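PDB 4EKX: 14L protein from Yaba-like disease virus, which binds human interleukin-18 as a viral decoy of immunoglobulin fold and inhibits the cytokine by a bivalent mechanism. Local coordinates for residues S33-I39 against K88-I94. The protein carries 2 engineered substitutions. Residues are numbered along the deposited sequence; the frame is centred on the assembly and turned at random.
Sequences SYVYWII and KLTCVLI
Two neighbouring antiparallel strands, 34-39 and 89-94, pair in the middle of one sheet of an immunoglobulin-fold sandwich, flanked by strands 43-44 and 100-104. Their axes approach to 4.7 Å at 153°, and both backbones are extended. Tyr34-Ile94, Tyr36-Val92 and Ile38-Thr90 are hydrogen-bonded pairs, with Ile94 N to Tyr34 O at 2.8 Å, Val92 N to Tyr36 O at 2.9 Å and Ile38 N to Thr90 O at 2.8 Å; Val35-Leu93, Trp37-Cys91 and Ile39-Leu89 are non-hydrogen-bonded pairs. On the inner face, Trp37 (chi1 m, chi2 88°) lies over Cys91 (chi1 t): Cys91 CB sits 3.9 Å above the six-membered ring centroid of Trp37, and Cys91 SG 4.5 Å from its five-membered one. Cys91 is disulfide-bonded to Cys23 of the opposing sheet, giving the Cys-Cys-Trp core characteristic of immunoglobulin domains. On the outer face, Tyr34 and Tyr36 both take chi1 p and flank Ile94, whose CB lies 3.9 Å from the Tyr34 ring centroid and whose CG1 lies 3.5 Å from Tyr36 CE1. Both tyrosine hydroxyls hydrogen-bond to interleukin-18 backbone, so one face seals the core while the other presents an aromatic-aliphatic surface to the cytokine.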
# COMPACT_ATOMS: atom_id res chain seq x y z
N SER D 33 14.86 -2.91 12.94
CA SER D 33 13.55 -2.45 13.36
C SER D 33 12.49 -3.29 12.71
O SER D 33 12.63 -3.71 11.57
CB SER D 33 13.33 -0.97 13.02
OG SER D 33 13.52 -0.75 11.64
N TYR D 34 11.43 -3.56 13.45
CA TYR D 34 10.36 -4.38 12.91
C TYR D 34 9.08 -4.10 13.66
O TYR D 34 9.12 -3.59 14.77
CB TYR D 34 10.74 -5.87 12.93
CG TYR D 34 11.37 -6.41 14.20
CD1 TYR D 34 12.72 -6.21 14.49
CD2 TYR D 34 10.62 -7.20 15.09
CE1 TYR D 34 13.29 -6.73 15.64
CE2 TYR D 34 11.19 -7.73 16.24
CZ TYR D 34 12.52 -7.49 16.51
OH TYR D 34 13.08 -8.02 17.65
N VAL D 35 7.95 -4.42 13.04
CA VAL D 35 6.65 -4.31 13.69
C VAL D 35 5.90 -5.63 13.64
O VAL D 35 6.13 -6.47 12.76
CB VAL D 35 5.78 -3.19 13.08
CG1 VAL D 35 6.43 -1.81 13.30
CG2 VAL D 35 5.54 -3.44 11.59
N TYR D 36 5.01 -5.84 14.60
CA TYR D 36 4.13 -7.01 14.58
C TYR D 36 2.97 -6.79 15.51
O TYR D 36 2.96 -5.84 16.31
CB TYR D 36 4.87 -8.27 14.99
CG TYR D 36 5.47 -8.18 16.37
CD1 TYR D 36 6.73 -7.58 16.57
CD2 TYR D 36 4.80 -8.69 17.49
CE1 TYR D 36 7.29 -7.49 17.84
CE2 TYR D 36 5.35 -8.59 18.76
CZ TYR D 36 6.60 -8.00 18.93
OH TYR D 36 7.17 -7.90 20.18
N TRP D 37 2.01 -7.70 15.44
CA TRP D 37 0.77 -7.55 16.17
C TRP D 37 0.72 -8.41 17.45
O TRP D 37 1.30 -9.50 17.50
CB TRP D 37 -0.41 -7.89 15.25
CG TRP D 37 -0.63 -6.84 14.18
CD1 TRP D 37 -0.05 -6.78 12.93
CD2 TRP D 37 -1.47 -5.70 14.28
NE1 TRP D 37 -0.50 -5.66 12.25
CE2 TRP D 37 -1.36 -4.98 13.06
CE3 TRP D 37 -2.30 -5.20 15.29
CZ2 TRP D 37 -2.09 -3.81 12.82
CZ3 TRP D 37 -3.01 -4.03 15.06
CH2 TRP D 37 -2.89 -3.35 13.83
N ILE D 38 0.04 -7.87 18.46
CA ILE D 38 -0.30 -8.61 19.67
C ILE D 38 -1.81 -8.49 19.84
O ILE D 38 -2.37 -7.39 19.80
CB ILE D 38 0.42 -8.05 20.92
CG1 ILE D 38 1.94 -8.23 20.77
CG2 ILE D 38 -0.11 -8.74 22.20
CD1 ILE D 38 2.77 -7.70 21.96
N ILE D 39 -2.46 -9.64 20.00
CA ILE D 39 -3.92 -9.72 20.11
C ILE D 39 -4.27 -9.81 21.58
O ILE D 39 -3.90 -10.77 22.27
CB ILE D 39 -4.46 -10.96 19.38
CG1 ILE D 39 -3.87 -11.06 17.98
CG2 ILE D 39 -5.99 -10.94 19.32
CD1 ILE D 39 -4.06 -9.80 17.12
N LYS D 88 -8.90 -5.50 21.87
CA LYS D 88 -7.83 -4.51 21.76
C LYS D 88 -6.66 -5.07 20.97
O LYS D 88 -5.98 -5.99 21.42
CB LYS D 88 -7.36 -4.04 23.14
CG LYS D 88 -6.30 -2.92 23.08
CD LYS D 88 -5.95 -2.44 24.48
CE LYS D 88 -4.83 -1.42 24.45
NZ LYS D 88 -4.45 -0.98 25.82
N LEU D 89 -6.42 -4.50 19.79
CA LEU D 89 -5.38 -4.99 18.90
C LEU D 89 -4.18 -4.03 18.90
O LEU D 89 -4.33 -2.84 18.61
CB LEU D 89 -5.93 -5.16 17.48
CG LEU D 89 -7.23 -5.97 17.37
CD1 LEU D 89 -7.79 -5.92 15.95
CD2 LEU D 89 -7.03 -7.40 17.82
N THR D 90 -3.01 -4.55 19.23
CA THR D 90 -1.84 -3.70 19.38
C THR D 90 -0.78 -3.96 18.32
O THR D 90 -0.42 -5.11 18.07
CB THR D 90 -1.21 -3.89 20.77
OG1 THR D 90 -2.16 -3.52 21.78
CG2 THR D 90 0.07 -3.05 20.93
N CYS D 91 -0.27 -2.90 17.70
CA CYS D 91 0.94 -3.05 16.89
C CYS D 91 2.16 -2.48 17.62
O CYS D 91 2.12 -1.39 18.19
CB CYS D 91 0.82 -2.45 15.49
SG CYS D 91 2.29 -2.90 14.49
N VAL D 92 3.24 -3.25 17.59
CA VAL D 92 4.43 -2.93 18.37
C VAL D 92 5.59 -2.66 17.42
O VAL D 92 5.81 -3.41 16.48
CB VAL D 92 4.83 -4.09 19.28
CG1 VAL D 92 6.02 -3.69 20.20
CG2 VAL D 92 3.63 -4.56 20.10
N LEU D 93 6.32 -1.58 17.69
CA LEU D 93 7.59 -1.34 17.02
C LEU D 93 8.72 -1.78 17.93
O LEU D 93 8.82 -1.34 19.08
CB LEU D 93 7.77 0.15 16.68
CG LEU D 93 9.20 0.54 16.29
CD1 LEU D 93 9.58 -0.06 14.94
CD2 LEU D 93 9.38 2.06 16.28
N ILE D 94 9.57 -2.67 17.42
CA ILE D 94 10.76 -3.11 18.14
C ILE D 94 11.99 -2.60 17.41
O ILE D 94 12.09 -2.73 16.21
CB ILE D 94 10.84 -4.65 18.24
CG1 ILE D 94 9.64 -5.19 19.02
CG2 ILE D 94 12.14 -5.08 18.93
CD1 ILE D 94 9.54 -4.68 20.44